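Local coordinates for protein type I site-specific restriction-modification system, R (Restriction) subunit (Vibrio vulnificus, PDB 3H1T) that is a fragment of a putative type I restriction subunit, which probably hydrolyses ATP to move along DNA before cleaving it, at residues A[226-230]-A[330-334]; A[236-242]-A[303-309]. One frame throughout, in Å; residues are numbered along the deposited sequence.

Interaction 1. Residues A[226-230]-A[330-334]; sequences RWNRT and EPAFQ
Trp227 and Phe333 meet as an offset edge-to-face aromatic pair, their ring planes 77° apart and the six-membered ring of Trp227 presenting its edge toward the face of Phe333. The nearest atoms are Trp227 CZ2 and Phe333 CD1, 3.8 Å apart. A chi1 of 160° swings the Trp227 ring away from its backbone N and out toward Phe333, and the backbone N of Arg229 sits over one indole face, toward its rim. Arg229 carries the rest of the contact. Its CG lies at the edge of the Phe333 ring, 4.1 Å from CD1, and bends at chi2 and chi3 (the latter -46°) then turn the chain along residues 331-332. There Arg229 CD comes within 3.2 Å of Pro331 O, and Arg229 NH1 packs 3.3 Å from Ala332 CA. Pro331, which follows a cis peptide bond, crosses the arginine at about a right angle and places its CD over one face of the guanidinium group. No hydrogen bond joins the two segments, so the fit rests on the aromatic pair and on packing along the whole arginine, guanidinium included. Val194 of helix 181-195 and Leu305 pack against both aromatic rings. The arrangement belongs to the RecA-like fold of superfamily 2 helicases: the loop leaving helix 211-224, whose end is closed by a Schellman motif at Arg226, packs beside the start of parallel strand 333-338.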
# COMPACT_ATOMS: atom_id res chain seq x y z
N ARG A 226 -22.14 15.43 6.41
CA ARG A 226 -23.54 15.25 6.05
C ARG A 226 -23.71 15.18 4.53
O ARG A 226 -24.71 15.65 3.99
CB ARG A 226 -24.41 16.40 6.59
CG ARG A 226 -24.26 16.69 8.08
CD ARG A 226 -24.33 15.42 8.92
NE ARG A 226 -24.90 15.67 10.25
CZ ARG A 226 -26.16 16.04 10.45
NH1 ARG A 226 -26.97 16.21 9.41
NH2 ARG A 226 -26.61 16.25 11.68
N TRP A 227 -22.73 14.60 3.84
CA TRP A 227 -22.80 14.44 2.39
C TRP A 227 -23.68 13.24 2.05
O TRP A 227 -23.78 12.29 2.83
CB TRP A 227 -21.40 14.18 1.78
CG TRP A 227 -21.48 13.55 0.39
CD1 TRP A 227 -21.65 14.19 -0.80
CD2 TRP A 227 -21.60 12.14 0.10
NE1 TRP A 227 -21.88 13.28 -1.81
CE2 TRP A 227 -21.86 12.02 -1.28
CE3 TRP A 227 -21.52 10.98 0.89
CZ2 TRP A 227 -22.05 10.78 -1.90
CZ3 TRP A 227 -21.71 9.75 0.27
CH2 TRP A 227 -21.97 9.66 -1.11
N ASN A 228 -24.31 13.27 0.88
CA ASN A 228 -25.11 12.15 0.45
C ASN A 228 -25.62 12.33 -0.97
O ASN A 228 -25.53 13.42 -1.54
CB ASN A 228 -26.28 11.88 1.42
CG ASN A 228 -27.34 12.97 1.42
OD1 ASN A 228 -28.54 12.67 1.46
ND2 ASN A 228 -26.92 14.24 1.42
N ARG A 229 -26.10 11.24 -1.55
CA ARG A 229 -26.62 11.22 -2.92
C ARG A 229 -27.73 12.22 -3.26
O ARG A 229 -27.74 12.82 -4.34
CB ARG A 229 -27.14 9.82 -3.25
CG ARG A 229 -26.10 8.73 -3.36
CD ARG A 229 -26.51 7.84 -4.52
NE ARG A 229 -27.93 7.53 -4.45
CZ ARG A 229 -28.43 6.39 -3.99
NH1 ARG A 229 -27.60 5.43 -3.57
NH2 ARG A 229 -29.74 6.20 -3.94
N THR A 230 -28.69 12.37 -2.34
CA THR A 230 -29.82 13.27 -2.59
C THR A 230 -29.56 14.74 -2.27
O THR A 230 -30.16 15.63 -2.88
CB THR A 230 -31.05 12.78 -1.81
OG1 THR A 230 -30.77 12.79 -0.40
CG2 THR A 230 -31.40 11.37 -2.25
N GLU A 330 -26.73 -0.12 -7.42
CA GLU A 330 -26.54 1.11 -8.18
C GLU A 330 -27.81 1.80 -7.65
O GLU A 330 -28.76 1.11 -7.29
CB GLU A 330 -26.69 0.88 -9.69
CG GLU A 330 -26.87 2.18 -10.48
CD GLU A 330 -26.82 1.95 -11.99
OE1 GLU A 330 -26.27 0.92 -12.44
OE2 GLU A 330 -27.32 2.82 -12.74
N PRO A 331 -27.84 3.13 -7.59
CA PRO A 331 -26.84 4.12 -7.98
C PRO A 331 -25.97 4.56 -6.80
O PRO A 331 -25.60 5.73 -6.70
CB PRO A 331 -27.68 5.30 -8.51
CG PRO A 331 -29.18 4.87 -8.27
CD PRO A 331 -29.10 3.80 -7.23
N ALA A 332 -25.65 3.64 -5.90
CA ALA A 332 -24.81 4.03 -4.77
C ALA A 332 -23.41 4.28 -5.31
O ALA A 332 -22.93 3.51 -6.16
CB ALA A 332 -24.79 2.92 -3.71
N PHE A 333 -22.77 5.35 -4.86
CA PHE A 333 -21.41 5.64 -5.32
C PHE A 333 -20.58 4.44 -4.90
O PHE A 333 -20.78 3.89 -3.81
CB PHE A 333 -20.84 6.90 -4.68
CG PHE A 333 -21.22 8.18 -5.39
CD1 PHE A 333 -22.45 8.78 -5.15
CD2 PHE A 333 -20.34 8.79 -6.28
CE1 PHE A 333 -22.81 9.97 -5.79
CE2 PHE A 333 -20.68 10.00 -6.94
CZ PHE A 333 -21.93 10.59 -6.68
N GLN A 334 -19.64 4.04 -5.75
CA GLN A 334 -18.80 2.89 -5.45
C GLN A 334 -17.30 3.13 -5.59
O GLN A 334 -16.83 3.54 -6.66
CB GLN A 334 -19.23 1.72 -6.36
CG GLN A 334 -20.64 1.22 -6.08
CD GLN A 334 -21.14 0.26 -7.14
OE1 GLN A 334 -20.36 -0.46 -7.76
NE2 GLN A 334 -22.46 0.23 -7.34

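Interaction 2. Residues A[236-242]-A[303-309]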
# COMPACT_ATOMS: atom_id res chain seq x y z
N PRO A 236 -24.87 10.13 5.56
CA PRO A 236 -24.87 9.19 4.44
C PRO A 236 -24.89 7.75 4.97
O PRO A 236 -24.59 7.50 6.14
CB PRO A 236 -23.56 9.53 3.73
CG PRO A 236 -22.67 9.84 4.88
CD PRO A 236 -23.54 10.75 5.72
N ARG A 237 -25.27 6.80 4.12
CA ARG A 237 -25.26 5.40 4.56
C ARG A 237 -24.11 4.79 3.76
O ARG A 237 -24.06 4.90 2.53
CB ARG A 237 -26.59 4.74 4.24
CG ARG A 237 -27.11 3.83 5.36
CD ARG A 237 -28.58 4.13 5.60
NE ARG A 237 -29.21 4.65 4.39
CZ ARG A 237 -30.49 5.01 4.30
NH1 ARG A 237 -31.28 4.89 5.37
NH2 ARG A 237 -30.97 5.51 3.17
N ILE A 238 -23.19 4.13 4.48
CA ILE A 238 -21.99 3.56 3.87
C ILE A 238 -21.77 2.09 4.21
O ILE A 238 -21.79 1.71 5.38
CB ILE A 238 -20.74 4.35 4.35
CG1 ILE A 238 -21.04 5.85 4.34
CG2 ILE A 238 -19.54 4.06 3.46
CD1 ILE A 238 -21.47 6.36 2.99
N LEU A 239 -21.51 1.29 3.18
CA LEU A 239 -21.24 -0.14 3.34
C LEU A 239 -19.79 -0.48 3.00
O LEU A 239 -19.33 -0.23 1.89
CB LEU A 239 -22.17 -0.95 2.42
CG LEU A 239 -21.93 -2.47 2.36
CD1 LEU A 239 -22.06 -3.07 3.75
CD2 LEU A 239 -22.93 -3.08 1.41
N PHE A 240 -19.07 -1.06 3.95
CA PHE A 240 -17.69 -1.47 3.73
C PHE A 240 -17.74 -2.99 3.57
O PHE A 240 -18.30 -3.68 4.43
CB PHE A 240 -16.82 -1.09 4.94
CG PHE A 240 -15.40 -1.61 4.87
CD1 PHE A 240 -14.42 -0.91 4.16
CD2 PHE A 240 -15.04 -2.80 5.51
CE1 PHE A 240 -13.11 -1.38 4.09
CE2 PHE A 240 -13.72 -3.28 5.45
CZ PHE A 240 -12.75 -2.57 4.74
N LEU A 241 -17.19 -3.51 2.48
CA LEU A 241 -17.18 -4.95 2.19
C LEU A 241 -15.75 -5.44 2.07
O LEU A 241 -14.94 -4.85 1.35
CB LEU A 241 -17.86 -5.26 0.85
CG LEU A 241 -19.22 -4.79 0.31
CD1 LEU A 241 -19.25 -5.18 -1.15
CD2 LEU A 241 -20.40 -5.42 1.04
N ALA A 242 -15.43 -6.53 2.74
CA ALA A 242 -14.11 -7.12 2.67
C ALA A 242 -14.34 -8.60 2.85
O ALA A 242 -15.44 -9.11 2.56
CB ALA A 242 -13.25 -6.56 3.81
N PHE A 303 -27.90 2.63 0.48
CA PHE A 303 -26.58 3.26 0.64
C PHE A 303 -26.25 4.43 -0.29
O PHE A 303 -26.70 4.48 -1.44
CB PHE A 303 -25.47 2.22 0.47
CG PHE A 303 -25.65 0.99 1.31
CD1 PHE A 303 -26.38 -0.09 0.83
CD2 PHE A 303 -25.07 0.90 2.57
CE1 PHE A 303 -26.52 -1.25 1.58
CE2 PHE A 303 -25.21 -0.27 3.33
CZ PHE A 303 -25.94 -1.34 2.83
N ASP A 304 -25.44 5.36 0.20
CA ASP A 304 -25.02 6.50 -0.61
C ASP A 304 -23.63 6.14 -1.16
O ASP A 304 -23.20 6.63 -2.22
CB ASP A 304 -24.90 7.77 0.24
CG ASP A 304 -26.21 8.14 0.92
OD1 ASP A 304 -26.59 7.49 1.92
OD2 ASP A 304 -26.87 9.10 0.46
N LEU A 305 -22.95 5.28 -0.42
CA LEU A 305 -21.61 4.86 -0.75
C LEU A 305 -21.28 3.45 -0.29
O LEU A 305 -21.73 2.99 0.76
CB LEU A 305 -20.61 5.81 -0.11
CG LEU A 305 -19.14 5.50 -0.37
CD1 LEU A 305 -18.86 5.74 -1.84
CD2 LEU A 305 -18.24 6.39 0.49
N ILE A 306 -20.48 2.77 -1.11
CA ILE A 306 -20.01 1.43 -0.84
C ILE A 306 -18.51 1.40 -1.13
O ILE A 306 -18.07 1.84 -2.20
CB ILE A 306 -20.68 0.41 -1.76
CG1 ILE A 306 -22.20 0.41 -1.53
CG2 ILE A 306 -20.06 -0.97 -1.53
CD1 ILE A 306 -22.73 -0.87 -0.94
N ILE A 307 -17.73 0.88 -0.19
CA ILE A 307 -16.28 0.78 -0.36
C ILE A 307 -15.84 -0.68 -0.30
O ILE A 307 -16.11 -1.37 0.67
CB ILE A 307 -15.55 1.63 0.72
CG1 ILE A 307 -15.82 3.12 0.46
CG2 ILE A 307 -14.04 1.37 0.68
CD1 ILE A 307 -15.40 4.05 1.57
N ILE A 308 -15.15 -1.14 -1.34
CA ILE A 308 -14.70 -2.52 -1.40
C ILE A 308 -13.22 -2.69 -1.06
O ILE A 308 -12.36 -2.06 -1.67
CB ILE A 308 -14.95 -3.11 -2.80
CG1 ILE A 308 -16.43 -2.93 -3.15
CG2 ILE A 308 -14.52 -4.58 -2.84
CD1 ILE A 308 -16.76 -3.25 -4.56
N ASP A 309 -12.96 -3.55 -0.08
CA ASP A 309 -11.61 -3.83 0.40
C ASP A 309 -10.68 -4.28 -0.73
O ASP A 309 -9.57 -3.75 -0.86
CB ASP A 309 -11.67 -4.90 1.48
CG ASP A 309 -10.41 -4.95 2.35
OD1 ASP A 309 -10.23 -4.03 3.18
OD2 ASP A 309 -9.61 -5.91 2.20
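Leu239 and Ile306 run alongside each other on the same face of the sheet, at the centre of two neighbouring parallel strands of a RecA-like domain; strand 305-308 is the hydrophobic run of a Walker B motif, leading into its aspartate, Asp309. Their methyls are pressed unusually close, Leu239 CD2 standing 3.2 Å from Ile306 CD1, and Ile306 has a strained chi2 of -114°. Both side chains also pack over one face of the Phe303 ring, where Leu239 CD2 makes a CH-pi contact 4.1 Å from the ring centroid. On the other side of the sheet Ile238 pairs with Leu305 and Phe240 with Ile307; Ile238 CD1 is only 3.3 Å from Leu305 CB, and helix 211-224 packs on Leu305, Phe240 and Ile307. Between the strands, Leu239 and Leu241 alternately give their N-H and offer their carbonyl to residues 305, 307 and 309, the last of these bonds, Asp309 N to Leu241 O, being nearly straight (171°). Near that end Phe240 CZ lies 3.3 Å from Asp309 OD1, the ring and carboxylate planes steeply inclined to each other. At the opposite, polar edge, the guanidinium of Arg237 turns to Phe302, hydrogen-bonding its carbonyl, while Arg237 O accepts from both Asp304 N and Leu305 N. Asp304 answers with its side chain: Asp304 OD1 accepts a hydrogen bond from Arg237 N, 2.7 Å away, the donor standing 35° out of the carboxylate plane.

In the fold
Interaction 2 is nested along the chain within the loop closed by interaction 1, and their centres lie about 10 Å apart. Strand 333-338 is the next strand beyond 305-308 in the same sheet: Phe333 O and Ile306 N, 2.9 Å apart, and Phe333 N and Asp304 O, 3.0 Å apart, probably form hydrogen bonds between them. Asp304 also joins the contacts through its side chain, since its OD2 accepts from Arg229 N. Interaction 1 sits where the strands begin. Asp309 lies beyond their far end, its CA 21.5 Å from Arg229 CA; in related helicases the Walker B aspartate helps hold the magnesium ion of the bound nucleotide.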